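Local structure of pngf-ii (Elizabethkingia meningoseptica, 4R4X) at residues 297-309 with 480-494. The protein probably removes N-linked glycans from glycoproteins, as a peptide:N-glycosidase (N-glycanase) related to PNGase F. Numbering follows the deposited sequence.
Sequences IELMRFFTPFGIG and SSDLSRSNWCPGTIT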
loop_
_atom_site.group_PDB
_atom_site.type_symbol
_atom_site.label_atom_id
_atom_site.label_comp_id
_atom_site.label_asym_id
_atom_site.label_seq_id
_atom_site.Cartn_x
_atom_site.Cartn_y
_atom_site.Cartn_z
ATOM N N ILE A 297 -1.167 12.918 13.910
ATOM C CA ILE A 297 -0.111 12.107 13.301
ATOM C C ILE A 297 -0.246 12.172 11.788
ATOM O O ILE A 297 -1.344 11.898 11.228
ATOM C CB ILE A 297 -0.195 10.670 13.796
ATOM C CG1 ILE A 297 0.228 10.644 15.273
ATOM C CG2 ILE A 297 0.669 9.683 12.986
ATOM C CD1 ILE A 297 0.051 9.306 15.906
ATOM N N GLU A 298 0.869 12.503 11.140
ATOM C CA GLU A 298 0.979 12.445 9.670
ATOM C C GLU A 298 1.261 11.024 9.205
ATOM O O GLU A 298 2.359 10.486 9.447
ATOM C CB GLU A 298 2.127 13.334 9.181
ATOM C CG GLU A 298 2.002 14.753 9.596
ATOM C CD GLU A 298 3.151 15.619 9.130
ATOM O OE1 GLU A 298 4.328 15.225 9.295
ATOM O OE2 GLU A 298 2.871 16.711 8.606
ATOM N N LEU A 299 0.291 10.368 8.575
ATOM C CA LEU A 299 0.591 9.066 7.950
ATOM C C LEU A 299 1.573 9.235 6.791
ATOM O O LEU A 299 2.481 8.429 6.634
ATOM C CB LEU A 299 -0.669 8.380 7.422
ATOM C CG LEU A 299 -1.778 8.048 8.414
ATOM C CD1 LEU A 299 -2.809 7.145 7.720
ATOM C CD2 LEU A 299 -1.199 7.348 9.656
HETATM N N MSE A 300 1.383 10.289 6.003
HETATM C CA MSE A 300 2.143 10.524 4.759
HETATM C C MSE A 300 2.145 12.004 4.493
HETATM O O MSE A 300 1.087 12.610 4.399
HETATM C CB MSE A 300 1.481 9.808 3.561
HETATM C CG MSE A 300 2.135 10.115 2.205
HETATM SE SE MSE A 300 0.851 10.008 0.696
HETATM C CE MSE A 300 -0.168 8.418 1.246
ATOM N N ARG A 301 3.334 12.609 4.379
ATOM C CA ARG A 301 3.488 13.987 3.956
ATOM C C ARG A 301 3.856 13.949 2.479
ATOM O O ARG A 301 4.782 13.217 2.079
ATOM C CB ARG A 301 4.578 14.699 4.779
ATOM C CG ARG A 301 4.997 16.079 4.259
ATOM C CD ARG A 301 4.506 17.268 5.062
ATOM N NE ARG A 301 4.772 17.169 6.499
ATOM C CZ ARG A 301 5.853 17.596 7.162
ATOM N NH1 ARG A 301 6.879 18.175 6.552
ATOM N NH2 ARG A 301 5.922 17.394 8.481
ATOM N N PHE A 302 3.104 14.693 1.661
ATOM C CA PHE A 302 3.302 14.681 0.221
ATOM C C PHE A 302 3.129 16.084 -0.334
ATOM O O PHE A 302 2.558 16.974 0.317
ATOM C CB PHE A 302 2.358 13.684 -0.497
ATOM C CG PHE A 302 0.893 14.062 -0.450
ATOM C CD1 PHE A 302 0.108 13.756 0.667
ATOM C CD2 PHE A 302 0.282 14.704 -1.531
ATOM C CE1 PHE A 302 -1.236 14.113 0.716
ATOM C CE2 PHE A 302 -1.066 15.067 -1.485
ATOM C CZ PHE A 302 -1.830 14.769 -0.367
ATOM N N PHE A 303 3.640 16.285 -1.544
ATOM C CA PHE A 303 3.482 17.560 -2.207
ATOM C C PHE A 303 2.886 17.322 -3.564
ATOM O O PHE A 303 3.360 16.461 -4.288
ATOM C CB PHE A 303 4.820 18.269 -2.260
ATOM C CG PHE A 303 5.290 18.672 -0.902
ATOM C CD1 PHE A 303 5.931 17.760 -0.087
ATOM C CD2 PHE A 303 4.942 19.907 -0.392
ATOM C CE1 PHE A 303 6.271 18.080 1.220
ATOM C CE2 PHE A 303 5.311 20.259 0.905
ATOM C CZ PHE A 303 5.955 19.333 1.724
ATOM N N THR A 304 1.844 18.069 -3.909
ATOM C CA THR A 304 1.250 17.933 -5.255
ATOM C C THR A 304 2.200 18.479 -6.305
ATOM O O THR A 304 2.998 19.392 -6.043
ATOM C CB THR A 304 -0.131 18.601 -5.434
ATOM O OG1 THR A 304 0.007 20.030 -5.498
ATOM C CG2 THR A 304 -1.089 18.216 -4.340
ATOM N N PRO A 305 2.153 17.895 -7.500
ATOM C CA PRO A 305 2.867 18.498 -8.578
ATOM C C PRO A 305 2.122 19.749 -9.055
ATOM O O PRO A 305 1.093 20.081 -8.503
ATOM C CB PRO A 305 2.916 17.374 -9.608
ATOM C CG PRO A 305 1.634 16.658 -9.415
ATOM C CD PRO A 305 1.383 16.717 -7.940
ATOM N N PHE A 306 2.687 20.469 -10.011
ATOM C CA PHE A 306 2.035 21.633 -10.588
ATOM C C PHE A 306 0.990 21.233 -11.640
ATOM O O PHE A 306 1.343 20.890 -12.766
ATOM C CB PHE A 306 3.064 22.504 -11.265
ATOM C CG PHE A 306 4.002 23.231 -10.339
ATOM C CD1 PHE A 306 3.703 24.516 -9.889
ATOM C CD2 PHE A 306 5.228 22.689 -10.010
ATOM C CE1 PHE A 306 4.610 25.224 -9.110
ATOM C CE2 PHE A 306 6.119 23.377 -9.214
ATOM C CZ PHE A 306 5.814 24.643 -8.762
ATOM N N GLY A 307 -0.272 21.225 -11.247
ATOM C CA GLY A 307 -1.423 21.179 -12.167
ATOM C C GLY A 307 -1.678 19.933 -12.984
ATOM O O GLY A 307 -2.237 19.997 -14.112
ATOM N N ILE A 308 -1.318 18.788 -12.433
ATOM C CA ILE A 308 -1.428 17.541 -13.183
ATOM C C ILE A 308 -2.868 17.165 -13.553
ATOM O O ILE A 308 -3.801 17.279 -12.752
ATOM C CB ILE A 308 -0.757 16.369 -12.454
ATOM C CG1 ILE A 308 -0.498 15.221 -13.438
ATOM C CG2 ILE A 308 -1.615 15.890 -11.276
ATOM C CD1 ILE A 308 0.361 14.130 -12.861
ATOM N N GLY A 309 -3.022 16.736 -14.792
ATOM C CA GLY A 309 -4.308 16.346 -15.314
ATOM C C GLY A 309 -4.980 17.543 -15.923
ATOM O O GLY A 309 -5.064 17.644 -17.147
ATOM N N SER A 480 10.512 25.099 -12.240
ATOM C CA SER A 480 10.421 25.139 -10.787
ATOM C C SER A 480 10.474 23.749 -10.169
ATOM O O SER A 480 11.119 23.568 -9.135
ATOM C CB SER A 480 9.147 25.859 -10.326
ATOM O OG SER A 480 9.136 25.949 -8.905
ATOM N N SER A 481 9.835 22.772 -10.811
ATOM C CA SER A 481 9.753 21.419 -10.272
ATOM C C SER A 481 11.099 20.675 -10.294
ATOM O O SER A 481 11.231 19.664 -9.643
ATOM C CB SER A 481 8.640 20.600 -11.014
ATOM O OG SER A 481 8.962 20.367 -12.371
ATOM N N ASP A 482 12.071 21.170 -11.063
ATOM C CA ASP A 482 13.414 20.615 -11.139
ATOM C C ASP A 482 14.302 20.990 -9.943
ATOM O O ASP A 482 15.305 20.326 -9.706
ATOM C CB ASP A 482 14.159 21.151 -12.370
ATOM C CG ASP A 482 13.478 20.824 -13.712
ATOM O OD1 ASP A 482 12.736 19.813 -13.794
ATOM O OD2 ASP A 482 13.761 21.559 -14.697
ATOM N N LEU A 483 13.979 22.079 -9.248
ATOM C CA LEU A 483 14.912 22.682 -8.334
ATOM C C LEU A 483 15.064 21.885 -7.031
ATOM O O LEU A 483 14.091 21.326 -6.510
ATOM C CB LEU A 483 14.495 24.106 -8.014
ATOM C CG LEU A 483 14.306 25.052 -9.200
ATOM C CD1 LEU A 483 13.743 26.332 -8.664
ATOM C CD2 LEU A 483 15.635 25.285 -9.901
ATOM N N SER A 484 16.294 21.828 -6.545
ATOM C CA SER A 484 16.626 21.172 -5.286
ATOM C C SER A 484 16.001 21.944 -4.110
ATOM O O SER A 484 15.952 23.183 -4.114
ATOM C CB SER A 484 18.161 21.048 -5.143
ATOM O OG SER A 484 18.699 20.156 -6.113
ATOM N N ARG A 485 15.493 21.210 -3.114
ATOM C CA ARG A 485 14.686 21.788 -2.057
ATOM C C ARG A 485 14.967 21.138 -0.721
ATOM O O ARG A 485 15.556 20.058 -0.664
ATOM C CB ARG A 485 13.217 21.578 -2.382
ATOM C CG ARG A 485 12.672 22.508 -3.447
ATOM C CD ARG A 485 11.263 22.064 -3.809
ATOM N NE ARG A 485 10.584 23.029 -4.644
ATOM C CZ ARG A 485 10.600 23.063 -5.980
ATOM N NH1 ARG A 485 11.296 22.202 -6.695
ATOM N NH2 ARG A 485 9.909 24.003 -6.599
ATOM N N SER A 486 14.497 21.789 0.347
ATOM C CA SER A 486 14.637 21.294 1.718
ATOM C C SER A 486 13.670 20.156 2.020
ATOM O O SER A 486 12.685 20.311 2.762
ATOM C CB SER A 486 14.455 22.434 2.714
ATOM O OG SER A 486 15.559 23.332 2.657
ATOM N N ASN A 487 13.977 19.023 1.415
ATOM C CA ASN A 487 13.422 17.712 1.738
ATOM C C ASN A 487 12.086 17.406 1.091
ATOM O O ASN A 487 11.362 16.509 1.542
ATOM C CB ASN A 487 13.356 17.449 3.243
ATOM C CG ASN A 487 13.626 15.994 3.592
ATOM O OD1 ASN A 487 14.372 15.311 2.896
ATOM N ND2 ASN A 487 13.036 15.518 4.683
ATOM N N TRP A 488 11.792 18.087 -0.009
ATOM C CA TRP A 488 10.636 17.698 -0.803
ATOM C C TRP A 488 10.776 18.012 -2.262
ATOM O O TRP A 488 11.553 18.862 -2.619
ATOM C CB TRP A 488 9.390 18.359 -0.273
ATOM C CG TRP A 488 9.391 19.863 -0.163
ATOM C CD1 TRP A 488 9.999 20.626 0.793
ATOM C CD2 TRP A 488 8.638 20.776 -0.982
ATOM N NE1 TRP A 488 9.692 21.950 0.610
ATOM C CE2 TRP A 488 8.868 22.070 -0.482
ATOM C CE3 TRP A 488 7.831 20.621 -2.108
ATOM C CZ2 TRP A 488 8.296 23.193 -1.047
ATOM C CZ3 TRP A 488 7.258 21.758 -2.678
ATOM C CH2 TRP A 488 7.482 23.015 -2.140
ATOM N N CYS A 489 10.021 17.299 -3.097
ATOM C CA CYS A 489 9.946 17.601 -4.536
ATOM C C CYS A 489 8.475 17.582 -4.923
ATOM O O CYS A 489 7.770 16.624 -4.584
ATOM C CB CYS A 489 10.649 16.532 -5.391
ATOM S SG CYS A 489 12.441 16.348 -5.226
ATOM N N PRO A 490 8.021 18.576 -5.696
ATOM C CA PRO A 490 6.621 18.512 -6.141
ATOM C C PRO A 490 6.291 17.197 -6.874
ATOM O O PRO A 490 6.963 16.838 -7.850
ATOM C CB PRO A 490 6.505 19.713 -7.071
ATOM C CG PRO A 490 7.530 20.677 -6.582
ATOM C CD PRO A 490 8.677 19.828 -6.104
ATOM N N GLY A 491 5.256 16.508 -6.412
ATOM C CA GLY A 491 4.805 15.248 -7.004
ATOM C C GLY A 491 5.245 14.015 -6.223
ATOM O O GLY A 491 5.040 12.892 -6.669
ATOM N N THR A 492 5.857 14.214 -5.056
ATOM C CA THR A 492 6.419 13.096 -4.301
ATOM C C THR A 492 6.134 13.175 -2.796
ATOM O O THR A 492 5.839 14.244 -2.220
ATOM C CB THR A 492 7.965 12.914 -4.499
ATOM O OG1 THR A 492 8.693 14.016 -3.911
ATOM C CG2 THR A 492 8.341 12.763 -5.986
ATOM N N ILE A 493 6.276 12.022 -2.159
ATOM C CA ILE A 493 6.302 11.905 -0.682
ATOM C C ILE A 493 7.630 12.384 -0.090
ATOM O O ILE A 493 8.683 12.164 -0.669
ATOM C CB ILE A 493 6.186 10.434 -0.287
ATOM C CG1 ILE A 493 4.800 9.928 -0.640
ATOM C CG2 ILE A 493 6.496 10.198 1.211
ATOM C CD1 ILE A 493 4.661 8.435 -0.593
ATOM N N THR A 494 7.576 12.993 1.090
ATOM C CA THR A 494 8.776 13.226 1.884
ATOM C C THR A 494 8.901 12.095 2.908
ATOM O O THR A 494 8.036 11.935 3.776
ATOM C CB THR A 494 8.724 14.604 2.571
ATOM O OG1 THR A 494 8.867 15.620 1.567
ATOM C CG2 THR A 494 9.825 14.741 3.614
HETATM O O HOH W 1 5.575 10.994 4.758
#
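Phe303 CG lies anti to its own carbonyl carbon (chi1 -67°) and Trp488 CG between its own backbone N and carbonyl carbon (chi1 56°); together these torsions turn the rings face to face. The phenyl ring and the indole five-membered ring stack with centroids 4.3 Å apart and planes inclined by 22°; Phe303 CG sits 3.4 Å from Trp488 CE3. A flat tryptophan suits this place, since its opposite face takes the aliphatic CD of Arg485. At the edge of the Phe303 ring, Thr494 OG1 donates a 2.6 Å hydrogen bond to Asn487 O, in the carbonyl plane and on a lone pair, which fixes the hydroxyl's direction.

The backbones pair antiparallel. Thr494 N donates a hydrogen bond to Arg301 O (3.0 Å), and a water bridges Arg301 N to Thr494 O. Phe303 N donates another to Thr492 O (3.1 Å). At the G1 bulge of Gly491 and Thr492, Gly491 N gives Phe303 O a 2.8 Å bond from above the carbonyl plane. With positive phi and no CB, Gly491 fits the type II turn against Pro305.

Strands 297-303 and 493-504 thus join the two PNGase F-like regions in one sheet: directional backbone bonds probably set the register, while the buried aromatic stack packs beside it.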